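Local coordinates for putative D-tyrosyl-tRNA(Tyr) deacylase 2 (Leishmania major, PDB 1TC5), which probably hydrolyses D-tyrosyl-tRNA(Tyr) into D-tyrosine and free tRNA(Tyr), as a homodimeric, highly divergent member of the DTD family, at residues Val97-Leu102 and Asn176-Arg181; Lys30-Gly35 and Asn147-Ser152; Arg137-Ser142 and Ser167-Gly172; Gln84-Glu87 and Glu91-Ile94; Gly63-Thr68 and His131-Ala136. All coordinates share one frame; numbering follows the deposited sequence.

How the interactions relate
Counted from the N terminus, 30-35 comes first, but its partner, 147-152, lies far along the chain, so interaction 2 spans a long loop. Within that loop lies interaction 5, which joins helices 55-67 and 119-136, and within interaction 5 lies interaction 4, a short return from 84-87 onto strand 93-98. Interaction 1 opens from the end of that strand and runs to 176-181, crossing both 5 and 2. Interaction 3, from 137-142 to 167-172, falls inside interaction 1 and also crosses 2. Interactions 3 and 4 bring loops onto strands 169-171 and 93-98 of the mixed sheet; interactions 1 and 2 join the small antiparallel sheet to the rest.

Interaction 1 of 5, residues Val97-Leu102 and Asn176-Arg181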
# COMPACT_ATOMS: atom_id res chain seq x y z
N VAL A 97 1.15 -8.50 6.11
CA VAL A 97 2.47 -7.94 6.27
C VAL A 97 2.51 -6.97 7.46
O VAL A 97 1.75 -5.99 7.49
CB VAL A 97 2.87 -7.19 4.99
CG1 VAL A 97 4.33 -6.81 5.02
CG2 VAL A 97 2.53 -8.04 3.76
N PRO A 98 3.41 -7.20 8.41
CA PRO A 98 3.55 -6.26 9.52
C PRO A 98 4.20 -4.99 8.98
O PRO A 98 5.24 -5.06 8.32
CB PRO A 98 4.48 -7.01 10.50
CG PRO A 98 5.27 -7.98 9.67
CD PRO A 98 4.39 -8.31 8.49
N GLN A 99 3.55 -3.86 9.22
CA GLN A 99 4.03 -2.56 8.77
C GLN A 99 3.77 -1.53 9.86
O GLN A 99 2.88 -0.72 9.74
CB GLN A 99 3.31 -2.15 7.49
CG GLN A 99 3.71 -2.99 6.29
CD GLN A 99 5.05 -2.58 5.74
OE1 GLN A 99 5.13 -1.57 5.02
NE2 GLN A 99 6.13 -3.31 6.10
N ALA A 100 4.60 -1.58 10.91
CA ALA A 100 4.45 -0.77 12.10
C ALA A 100 4.61 0.71 11.76
O ALA A 100 4.03 1.57 12.44
CB ALA A 100 5.47 -1.20 13.15
N SER A 101 5.34 0.99 10.68
CA SER A 101 5.62 2.35 10.22
C SER A 101 4.39 3.16 9.80
O SER A 101 4.47 4.38 9.65
CB SER A 101 6.60 2.28 9.06
OG SER A 101 6.17 1.35 8.07
N LEU A 102 3.25 2.48 9.62
CA LEU A 102 1.93 3.11 9.41
C LEU A 102 1.51 4.07 10.53
O LEU A 102 0.65 4.95 10.32
CB LEU A 102 0.83 2.02 9.31
CG LEU A 102 0.80 1.16 8.04
CD1 LEU A 102 -0.14 -0.05 8.21
CD2 LEU A 102 0.42 2.00 6.81
N ASN A 176 11.29 -9.03 10.42
CA ASN A 176 12.09 -9.16 9.21
C ASN A 176 11.82 -8.01 8.23
O ASN A 176 10.86 -7.26 8.37
CB ASN A 176 11.87 -10.52 8.49
CG ASN A 176 12.74 -11.64 9.05
OD1 ASN A 176 13.26 -11.54 10.16
ND2 ASN A 176 12.89 -12.73 8.28
N ARG A 177 12.71 -7.88 7.25
CA ARG A 177 12.53 -6.99 6.11
C ARG A 177 11.52 -7.64 5.17
O ARG A 177 11.71 -8.78 4.76
CB ARG A 177 13.86 -6.77 5.40
CG ARG A 177 13.81 -5.91 4.14
CD ARG A 177 15.20 -5.47 3.65
NE ARG A 177 16.02 -6.62 3.27
CZ ARG A 177 15.85 -7.39 2.19
NH1 ARG A 177 14.89 -7.13 1.30
NH2 ARG A 177 16.65 -8.41 1.98
N GLN A 178 10.47 -6.91 4.83
CA GLN A 178 9.31 -7.47 4.12
C GLN A 178 9.44 -7.24 2.59
O GLN A 178 8.66 -6.50 1.95
CB GLN A 178 8.02 -6.85 4.66
CG GLN A 178 7.85 -6.93 6.19
CD GLN A 178 7.77 -8.36 6.69
OE1 GLN A 178 7.07 -9.21 6.11
NE2 GLN A 178 8.50 -8.64 7.76
N GLY A 179 10.46 -7.88 2.02
CA GLY A 179 10.62 -7.90 0.58
C GLY A 179 9.33 -8.39 -0.09
O GLY A 179 8.74 -9.37 0.32
N LEU A 180 8.92 -7.70 -1.15
CA LEU A 180 7.59 -7.87 -1.71
C LEU A 180 7.57 -7.79 -3.23
O LEU A 180 8.21 -6.92 -3.83
CB LEU A 180 6.65 -6.78 -1.15
CG LEU A 180 5.20 -6.81 -1.64
CD1 LEU A 180 4.47 -8.07 -1.16
CD2 LEU A 180 4.46 -5.56 -1.18
N ARG A 181 6.83 -8.71 -3.85
CA ARG A 181 6.36 -8.53 -5.22
C ARG A 181 4.84 -8.65 -5.20
O ARG A 181 4.29 -9.61 -4.68
CB ARG A 181 6.99 -9.56 -6.16
CG ARG A 181 8.53 -9.64 -6.09
CD ARG A 181 9.18 -10.52 -7.18
NE ARG A 181 10.25 -11.38 -6.65
CZ ARG A 181 10.32 -12.71 -6.79
NH1 ARG A 181 9.38 -13.40 -7.44
NH2 ARG A 181 11.34 -13.36 -6.26
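Gln178 lies against Val97 and Pro98 along its whole length. Its CB meets Val97 CG1 at 3.7 Å, and CG stays on the same methyl while also nearing Gln99 NE2 at 4.0 Å. Val97 CG1 is put there by standing opposite its own backbone N (chi1 -170°). A bend at chi2 of Gln178 then carries the amide across the proline ring: OE1 is 3.7 Å from Pro98 CD, CD packs on the same ring carbon, and NE2 comes nearest to Pro98 CG. Turned back toward its own segment, Gln178 NE2 bonds Asn176 O at 2.8 Å, arriving from above the carbonyl plane, and it also donates to Thr173 O. Gln178 is the centre of an inverse gamma turn. The amide planes of Gln178 and Gln99 are turned 60° from each other; Gln99 NE2 bonds Pro98 O at 3.0 Å, while Gln99 OE1 accepts from Thr189 OG1 of the second subunit. Ser101 OG also bonds that subunit, at Thr189 O, which is consistent with the active site that DTD enzymes build at their dimer interface. No hydrogen bond crosses between 97-102 and 176-181: two glutamines settle their amide nitrogens on nearby carbonyls, so what joins the segments is van der Waals packing of a valine and a proline on glutamine methylenes and amide.

Interaction 2 of 5, residues Lys30-Gly35 and Asn147-Ser152; sequences KYVRAG and NGAPRS
The amide of Asn147 is the flat group in this contact, and its two polar atoms are engaged by different neighbours. Asn147 OD1 accepts from a water at 3.1 Å, and the same water accepts from Lys30 NZ at 2.9 Å, bridging the segments. Asn147 ND2 donates to Ser171 O and Thr173 OG1, which would hold the group in its rotation, while Val25 packs against the residue. The aromatic ring of Tyr31 belongs to another neighbour, Arg181, with which it makes a cation-pi pair. Beside the water bridge the direct touch is apolar: Val32 CG1 packs on Ala149 CB at 3.8 Å and approaches Asn147 CB at 4.5 Å. With CG1 opposite the carbonyl carbon (chi1 -63°), this one methyl does the touching, and Val32 CG2 is left to pack on Ile170. The Lys30 chain is extended through its first three torsions, so the ammonium can span the gap to the water. Gly148 takes a positive phi (85°) between Asn147 and Ala149, whose side chains both start toward Val32; Asp145 OD1 accepts from Ala149 N and probably steadies the turn. Val32, on strand 31-34, is thus a point where an outermost strand of the small antiparallel sheet within the chain packs on the long irregular loop that links helix 119-136 to strand 169-171.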
# COMPACT_ATOMS: atom_id res chain seq x y z
N LYS A 30 14.03 -16.54 0.17
CA LYS A 30 12.88 -17.44 0.25
C LYS A 30 11.60 -16.58 0.26
O LYS A 30 11.39 -15.75 1.15
CB LYS A 30 12.99 -18.35 1.48
CG LYS A 30 11.92 -19.45 1.54
CD LYS A 30 12.09 -20.34 2.80
CE LYS A 30 11.23 -21.61 2.77
NZ LYS A 30 9.80 -21.35 3.11
N TYR A 31 10.77 -16.76 -0.77
CA TYR A 31 9.48 -16.11 -0.89
C TYR A 31 8.35 -17.11 -0.74
O TYR A 31 8.42 -18.21 -1.28
CB TYR A 31 9.35 -15.42 -2.24
CG TYR A 31 10.31 -14.28 -2.43
CD1 TYR A 31 11.62 -14.51 -2.87
CD2 TYR A 31 9.90 -12.97 -2.21
CE1 TYR A 31 12.51 -13.46 -3.05
CE2 TYR A 31 10.77 -11.91 -2.39
CZ TYR A 31 12.09 -12.16 -2.81
OH TYR A 31 12.95 -11.11 -2.99
N VAL A 32 7.31 -16.69 -0.02
CA VAL A 32 6.06 -17.44 0.06
C VAL A 32 5.00 -16.71 -0.78
O VAL A 32 5.00 -15.46 -0.91
CB VAL A 32 5.59 -17.62 1.52
CG1 VAL A 32 6.59 -18.44 2.28
CG2 VAL A 32 5.40 -16.27 2.23
N ARG A 33 4.08 -17.49 -1.33
CA ARG A 33 3.18 -17.00 -2.34
C ARG A 33 1.72 -17.00 -1.91
O ARG A 33 1.26 -17.88 -1.16
CB ARG A 33 3.33 -17.87 -3.58
CG ARG A 33 4.70 -17.75 -4.23
CD ARG A 33 4.71 -18.31 -5.62
NE ARG A 33 3.81 -17.52 -6.47
CZ ARG A 33 3.57 -17.76 -7.75
NH1 ARG A 33 4.15 -18.78 -8.37
NH2 ARG A 33 2.75 -16.97 -8.42
N ALA A 34 1.01 -15.99 -2.43
CA ALA A 34 -0.44 -15.96 -2.39
C ALA A 34 -1.02 -15.65 -3.76
O ALA A 34 -0.41 -14.94 -4.57
CB ALA A 34 -0.92 -14.92 -1.37
N GLY A 35 -2.23 -16.16 -4.01
CA GLY A 35 -2.99 -15.79 -5.19
C GLY A 35 -3.99 -14.68 -4.89
O GLY A 35 -3.73 -13.79 -4.06
N ASN A 147 4.87 -18.95 8.51
CA ASN A 147 4.35 -17.95 7.57
C ASN A 147 3.07 -18.39 6.84
O ASN A 147 2.60 -17.70 5.92
CB ASN A 147 5.42 -17.59 6.53
CG ASN A 147 6.71 -17.08 7.16
OD1 ASN A 147 7.69 -17.81 7.21
ND2 ASN A 147 6.73 -15.82 7.59
N GLY A 148 2.52 -19.54 7.21
CA GLY A 148 1.28 -20.04 6.65
C GLY A 148 1.45 -20.82 5.36
O GLY A 148 0.45 -21.24 4.77
N ALA A 149 2.69 -21.04 4.94
CA ALA A 149 2.97 -21.80 3.73
C ALA A 149 3.01 -23.29 4.10
O ALA A 149 3.12 -23.61 5.28
CB ALA A 149 4.29 -21.37 3.11
N PRO A 150 2.93 -24.19 3.13
CA PRO A 150 3.02 -25.63 3.44
C PRO A 150 4.28 -26.07 4.20
O PRO A 150 5.37 -25.53 3.92
CB PRO A 150 2.87 -26.29 2.07
CG PRO A 150 2.09 -25.26 1.27
CD PRO A 150 2.67 -23.97 1.70
N ARG A 151 4.08 -26.99 5.17
CA ARG A 151 5.14 -27.62 5.96
C ARG A 151 6.00 -28.55 5.09
O ARG A 151 7.21 -28.64 5.29
CB ARG A 151 4.55 -28.42 7.12
CG ARG A 151 4.35 -27.63 8.40
CD ARG A 151 4.49 -28.46 9.67
NE ARG A 151 3.62 -27.94 10.72
CZ ARG A 151 3.92 -26.91 11.51
NH1 ARG A 151 5.10 -26.27 11.43
NH2 ARG A 151 3.03 -26.51 12.42
N SER A 152 5.36 -29.25 4.16
CA SER A 152 6.10 -29.99 3.14
C SER A 152 6.42 -29.04 1.99
O SER A 152 5.50 -28.51 1.35
CB SER A 152 5.28 -31.18 2.63
OG SER A 152 6.07 -32.36 2.61
O HOH W 1 8.16 -20.01 5.07

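Interaction 3 of 5, residues Arg137-Ser142 and Ser167-Gly172; sequences RGVDES and SRVISG
Val169 CG2 is the centre of the contact, lying 3.7 Å from Arg137 CG and equally far from Val139 CG2. Val139 CG2 also grazes Ser167 O at 4.0 Å. The arginine chain crosses Val169 at about a right angle, bent at chi2 (-60°) and again at chi3, so that its methylenes do the packing while the guanidinium travels on. Two waters complete this shell. One sits at the edge of the guanidinium, in its plane, accepting from Arg137 NE at 3.1 Å and donating to Arg168 O at 2.6 Å; the other donates to Arg137 O at 2.7 Å and to Ser167 O at 2.8 Å. Beyond them, the guanidinium is fixed by carbonyls: NH1 by Leu86 O, NH2 by Cys89 O and Met92 O. Arg168 is anchored by a salt bridge to Asp93. Further along, Asp140 OD1 accepts from Ser142 N, an Asx turn, and from Ser142 OG on the same face of the carboxylate. Gly138, with phi 74°, ends helix 119-136 in a Schellman motif, and the loop then leads to strand 169-171, parallel neighbour of 93-98: an elaborated beta-alpha-beta crossover.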
# COMPACT_ATOMS: atom_id res chain seq x y z
N ARG A 137 -10.38 -18.63 8.71
CA ARG A 137 -10.30 -19.08 7.33
C ARG A 137 -10.18 -20.60 7.19
O ARG A 137 -10.07 -21.13 6.07
CB ARG A 137 -9.15 -18.36 6.60
CG ARG A 137 -9.27 -16.84 6.63
CD ARG A 137 -10.54 -16.31 5.98
NE ARG A 137 -10.44 -16.28 4.52
CZ ARG A 137 -11.45 -15.96 3.72
NH1 ARG A 137 -12.63 -15.72 4.22
NH2 ARG A 137 -11.27 -15.91 2.40
N GLY A 138 -10.22 -21.32 8.31
CA GLY A 138 -10.25 -22.77 8.31
C GLY A 138 -8.92 -23.40 7.96
O GLY A 138 -8.87 -24.53 7.48
N VAL A 139 -7.83 -22.67 8.19
CA VAL A 139 -6.48 -23.19 7.90
C VAL A 139 -6.13 -24.34 8.84
O VAL A 139 -6.34 -24.26 10.05
CB VAL A 139 -5.40 -22.08 7.99
CG1 VAL A 139 -4.01 -22.65 7.78
CG2 VAL A 139 -5.67 -20.94 6.98
N ASP A 140 -5.61 -25.42 8.26
CA ASP A 140 -5.08 -26.55 9.03
C ASP A 140 -3.68 -26.16 9.54
O ASP A 140 -2.67 -26.29 8.84
CB ASP A 140 -5.06 -27.83 8.19
CG ASP A 140 -4.60 -29.05 8.98
OD1 ASP A 140 -4.22 -28.94 10.19
OD2 ASP A 140 -4.54 -30.17 8.45
N GLU A 141 -3.65 -25.68 10.78
CA GLU A 141 -2.44 -25.12 11.36
C GLU A 141 -1.35 -26.19 11.60
O GLU A 141 -0.20 -25.82 11.83
CB GLU A 141 -2.76 -24.33 12.66
CG GLU A 141 -3.46 -22.98 12.45
CD GLU A 141 -3.64 -22.16 13.74
OE1 GLU A 141 -4.28 -22.67 14.69
OE2 GLU A 141 -3.17 -21.00 13.82
N SER A 142 -1.69 -27.48 11.50
CA SER A 142 -0.70 -28.56 11.60
C SER A 142 0.00 -28.87 10.26
O SER A 142 0.98 -29.64 10.23
CB SER A 142 -1.36 -29.82 12.17
OG SER A 142 -2.09 -30.50 11.17
N SER A 167 -7.47 -20.56 -0.31
CA SER A 167 -7.86 -20.33 1.09
C SER A 167 -6.64 -20.13 2.00
O SER A 167 -6.66 -20.55 3.16
CB SER A 167 -8.77 -21.45 1.62
OG SER A 167 -9.94 -21.62 0.85
N ARG A 168 -5.62 -19.45 1.50
CA ARG A 168 -4.37 -19.28 2.26
C ARG A 168 -4.43 -18.12 3.21
O ARG A 168 -5.17 -17.16 2.99
CB ARG A 168 -3.18 -19.12 1.31
CG ARG A 168 -2.94 -20.39 0.53
CD ARG A 168 -1.72 -20.39 -0.33
NE ARG A 168 -2.06 -19.89 -1.63
CZ ARG A 168 -2.20 -20.60 -2.74
NH1 ARG A 168 -1.94 -21.90 -2.81
NH2 ARG A 168 -2.60 -19.96 -3.82
N VAL A 169 -3.69 -18.23 4.30
CA VAL A 169 -3.42 -17.10 5.18
C VAL A 169 -1.89 -17.09 5.34
O VAL A 169 -1.32 -17.86 6.13
CB VAL A 169 -4.14 -17.23 6.55
CG1 VAL A 169 -3.72 -16.12 7.48
CG2 VAL A 169 -5.64 -17.24 6.38
N ILE A 170 -1.25 -16.26 4.51
CA ILE A 170 0.19 -16.10 4.48
C ILE A 170 0.51 -14.87 5.30
O ILE A 170 -0.20 -13.90 5.23
CB ILE A 170 0.71 -15.91 3.02
CG1 ILE A 170 0.18 -17.01 2.08
CG2 ILE A 170 2.22 -15.87 3.01
CD1 ILE A 170 0.47 -18.46 2.54
N SER A 171 1.58 -14.95 6.08
CA SER A 171 1.99 -13.85 6.94
C SER A 171 3.51 -13.68 6.99
O SER A 171 4.28 -14.66 6.98
CB SER A 171 1.40 -14.04 8.35
OG SER A 171 1.69 -15.33 8.85
N GLY A 172 3.94 -12.43 7.06
CA GLY A 172 5.34 -12.09 7.18
C GLY A 172 5.95 -12.53 8.49
O GLY A 172 5.26 -12.77 9.48
O HOH W 2 -7.81 -17.10 3.17
O HOH W 3 -8.02 -22.35 4.77

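Interaction 4 of 5, residues Gln84-Glu87 and Glu91-Ile94; sequences QSLE and EMDI
Leu86 runs slantwise over Met92 and Ile94, which lie two residues apart and both face it. One branch does most of the touching: Leu86 CD2 meets Met92 CB at 3.8 Å and Ile94 CG1 at 4.1 Å, reaching both at once. The second branch, Leu86 CD1, comes end to end with Ile94 CD1, also at 4.1 Å. The backbone of Leu86 does not aim the side chain straight at its partners; with CG opposite the carbonyl carbon (chi1 -82°), the isobutyl group swings round and brings its methyls in. Met92 offers only its base, for its chain bends at chi2 (-61°) and chi3 and leads the sulfur away, and the side chain packs on Phe74 in the loop. Asp93, between the two, turns the other way and, besides its salt bridge to Arg168, bonds the backbone nitrogens of Asn166 and Gly35. No polar bond crosses; the contact is a buried aliphatic one. Leu86 packs further on Leu66 and Val38, Ile94 on Leu66 and Val40. Only three residues separate the segments, so the chain doubles back tightly, and the arrangement is that of a loop folded over the start of strand 93-98, filling the hydrophobic layer between the mixed sheet and helix 55-67 of an alpha/beta fold.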
# COMPACT_ATOMS: atom_id res chain seq x y z
N GLN A 84 -17.80 -7.39 -1.85
CA GLN A 84 -18.04 -8.66 -1.20
C GLN A 84 -17.13 -8.74 0.00
O GLN A 84 -16.07 -8.11 0.04
CB GLN A 84 -17.72 -9.82 -2.16
CG GLN A 84 -18.65 -9.98 -3.34
CD GLN A 84 -18.28 -11.23 -4.19
OE1 GLN A 84 -17.22 -11.27 -4.83
NE2 GLN A 84 -19.16 -12.22 -4.21
N SER A 85 -17.56 -9.51 1.00
CA SER A 85 -16.73 -9.79 2.14
C SER A 85 -15.82 -10.99 1.85
O SER A 85 -16.14 -11.86 1.05
CB SER A 85 -17.59 -10.12 3.36
OG SER A 85 -18.32 -11.29 3.14
N LEU A 86 -14.68 -11.01 2.52
CA LEU A 86 -13.85 -12.19 2.52
C LEU A 86 -14.63 -13.37 3.06
O LEU A 86 -14.48 -14.48 2.56
CB LEU A 86 -12.59 -11.97 3.37
CG LEU A 86 -11.52 -11.23 2.60
CD1 LEU A 86 -10.58 -10.50 3.57
CD2 LEU A 86 -10.75 -12.23 1.68
N GLU A 87 -15.49 -13.13 4.05
CA GLU A 87 -16.26 -14.20 4.67
C GLU A 87 -17.10 -14.95 3.62
O GLU A 87 -17.11 -16.17 3.59
CB GLU A 87 -17.14 -13.66 5.81
CG GLU A 87 -18.07 -14.67 6.47
CD GLU A 87 -18.95 -14.04 7.55
OE1 GLU A 87 -19.64 -13.02 7.27
OE2 GLU A 87 -18.96 -14.56 8.70
N GLU A 91 -12.43 -18.93 -0.29
CA GLU A 91 -11.27 -19.41 -1.02
C GLU A 91 -10.24 -18.34 -1.37
O GLU A 91 -9.16 -18.67 -1.83
CB GLU A 91 -11.72 -20.09 -2.31
CG GLU A 91 -12.44 -21.40 -2.06
CD GLU A 91 -12.47 -22.27 -3.31
OE1 GLU A 91 -11.41 -22.87 -3.64
OE2 GLU A 91 -13.53 -22.34 -3.96
N MET A 92 -10.60 -17.07 -1.19
CA MET A 92 -9.66 -15.98 -1.40
C MET A 92 -8.49 -16.13 -0.41
O MET A 92 -8.67 -16.60 0.72
CB MET A 92 -10.35 -14.62 -1.22
CG MET A 92 -11.38 -14.22 -2.30
SD MET A 92 -10.72 -14.08 -4.01
CE MET A 92 -11.20 -15.68 -4.69
N ASP A 93 -7.31 -15.75 -0.87
CA ASP A 93 -6.09 -15.77 -0.08
C ASP A 93 -5.97 -14.45 0.66
O ASP A 93 -6.49 -13.43 0.23
CB ASP A 93 -4.87 -16.00 -1.00
CG ASP A 93 -4.74 -17.42 -1.48
OD1 ASP A 93 -5.63 -18.27 -1.21
OD2 ASP A 93 -3.77 -17.80 -2.14
N ILE A 94 -5.30 -14.49 1.80
CA ILE A 94 -4.97 -13.30 2.58
C ILE A 94 -3.46 -13.34 2.84
O ILE A 94 -2.91 -14.38 3.25
CB ILE A 94 -5.79 -13.23 3.91
CG1 ILE A 94 -7.30 -13.23 3.61
CG2 ILE A 94 -5.45 -11.97 4.71
CD1 ILE A 94 -8.16 -13.55 4.83

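Interaction 5 of 5, residues Gly63-Thr68 and His131-Ala136; sequences GVLLHT and HFVRVA
Leu66 and Ala136 bring the last turns of two helices together, their CA atoms 8.5 Å apart, in a helix-helix packing on one face of the mixed sheet. Both segments keep regular helical bonds: His67 N to Gly63 O at 2.7 Å in helix 55-67, Ala136 N to Phe132 O at 3.0 Å in helix 119-136. The first helix gives way at Thr68, whose backbone bond to Val64 O is weak; its hydroxyl also donates to the same carbonyl, Thr68 OG1 to Val64 O at 2.6 Å, in the carbonyl plane and on a lone pair. Across the gap the touching is aliphatic and sparse. Leu66 reaches over with CG opposite its carbonyl carbon (chi1 -57°), and one methyl, CD1, presses on the CB of Ala136. One residue earlier in the first helix, Leu65 CD2 approaches Val133 CG2 at a loose 4.5 Å. Leu66 and Val133 both rest on Ile94 of strand 93-98, so the two helices share a floor, and Phe132 extends the interface onto Leu58 and Val62. On the far flank of the second helix, Glu141 OE2 takes a hydrogen bond from His131 ND1 and a salt bridge from Arg134 NH1, while the guanidinium of Arg134 has His131 N above one face. The packing is tightest at its end, where Leu66 CD1 and Ala136 CB stand 3.4 Å apart, closer than usual for two methyl groups.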
# COMPACT_ATOMS: atom_id res chain seq x y z
N GLY A 63 -13.03 -9.61 12.57
CA GLY A 63 -14.39 -9.56 12.06
C GLY A 63 -14.60 -8.41 11.09
O GLY A 63 -15.28 -8.57 10.08
N VAL A 64 -14.01 -7.26 11.39
CA VAL A 64 -14.10 -6.12 10.48
C VAL A 64 -13.40 -6.46 9.16
O VAL A 64 -13.93 -6.24 8.08
CB VAL A 64 -13.47 -4.83 11.09
CG1 VAL A 64 -13.29 -3.72 10.02
CG2 VAL A 64 -14.31 -4.33 12.27
N LEU A 65 -12.20 -7.02 9.26
CA LEU A 65 -11.48 -7.48 8.08
C LEU A 65 -12.26 -8.48 7.22
O LEU A 65 -12.24 -8.39 6.01
CB LEU A 65 -10.14 -8.11 8.48
CG LEU A 65 -9.33 -8.74 7.33
CD1 LEU A 65 -8.90 -7.67 6.29
CD2 LEU A 65 -8.12 -9.44 7.87
N LEU A 66 -12.95 -9.44 7.85
CA LEU A 66 -13.58 -10.53 7.11
C LEU A 66 -15.05 -10.31 6.76
O LEU A 66 -15.51 -10.81 5.74
CB LEU A 66 -13.41 -11.86 7.86
CG LEU A 66 -11.97 -12.27 8.16
CD1 LEU A 66 -11.96 -13.63 8.90
CD2 LEU A 66 -11.09 -12.32 6.91
N HIS A 67 -15.78 -9.56 7.60
CA HIS A 67 -17.24 -9.38 7.44
C HIS A 67 -17.62 -8.19 6.58
O HIS A 67 -18.74 -8.11 6.07
CB HIS A 67 -17.94 -9.19 8.81
CG HIS A 67 -17.75 -10.34 9.75
ND1 HIS A 67 -17.66 -10.18 11.12
CD2 HIS A 67 -17.64 -11.67 9.52
CE1 HIS A 67 -17.48 -11.36 11.69
NE2 HIS A 67 -17.47 -12.28 10.74
N THR A 68 -16.75 -7.21 6.49
CA THR A 68 -17.05 -6.00 5.74
C THR A 68 -16.96 -6.29 4.24
O THR A 68 -16.01 -6.92 3.80
CB THR A 68 -16.06 -4.87 6.14
OG1 THR A 68 -16.03 -4.76 7.57
CG2 THR A 68 -16.53 -3.50 5.64
N HIS A 131 -2.96 -15.80 13.99
CA HIS A 131 -3.64 -17.02 14.46
C HIS A 131 -5.18 -16.95 14.27
O HIS A 131 -5.80 -17.89 13.77
CB HIS A 131 -3.29 -17.27 15.93
CG HIS A 131 -4.11 -18.35 16.57
ND1 HIS A 131 -4.22 -19.62 16.04
CD2 HIS A 131 -4.89 -18.34 17.68
CE1 HIS A 131 -5.02 -20.35 16.80
NE2 HIS A 131 -5.45 -19.59 17.80
N PHE A 132 -5.78 -15.84 14.69
CA PHE A 132 -7.22 -15.65 14.60
C PHE A 132 -7.68 -15.66 13.16
O PHE A 132 -8.76 -16.14 12.87
CB PHE A 132 -7.65 -14.35 15.30
CG PHE A 132 -7.63 -14.40 16.81
CD1 PHE A 132 -7.69 -15.61 17.51
CD2 PHE A 132 -7.58 -13.21 17.53
CE1 PHE A 132 -7.69 -15.63 18.90
CE2 PHE A 132 -7.57 -13.22 18.93
CZ PHE A 132 -7.64 -14.44 19.61
N VAL A 133 -6.88 -15.10 12.25
CA VAL A 133 -7.24 -15.07 10.82
C VAL A 133 -7.18 -16.49 10.26
O VAL A 133 -8.11 -16.93 9.60
CB VAL A 133 -6.35 -14.06 10.01
CG1 VAL A 133 -6.66 -14.06 8.48
CG2 VAL A 133 -6.52 -12.64 10.56
N ARG A 134 -6.11 -17.21 10.56
CA ARG A 134 -5.98 -18.62 10.16
C ARG A 134 -7.20 -19.43 10.59
O ARG A 134 -7.75 -20.22 9.80
CB ARG A 134 -4.74 -19.28 10.79
CG ARG A 134 -3.38 -18.92 10.18
CD ARG A 134 -2.21 -19.56 10.96
NE ARG A 134 -1.13 -18.62 11.20
CZ ARG A 134 -0.47 -18.48 12.33
NH1 ARG A 134 -0.75 -19.22 13.40
NH2 ARG A 134 0.51 -17.59 12.39
N VAL A 135 -7.62 -19.23 11.84
CA VAL A 135 -8.74 -19.99 12.41
C VAL A 135 -10.04 -19.63 11.68
O VAL A 135 -10.80 -20.51 11.30
CB VAL A 135 -8.82 -19.79 13.95
CG1 VAL A 135 -10.10 -20.37 14.53
CG2 VAL A 135 -7.60 -20.42 14.61
N ALA A 136 -10.26 -18.33 11.44
CA ALA A 136 -11.48 -17.87 10.76
C ALA A 136 -11.52 -18.25 9.27
O ALA A 136 -12.58 -18.18 8.64
CB ALA A 136 -11.64 -16.35 10.91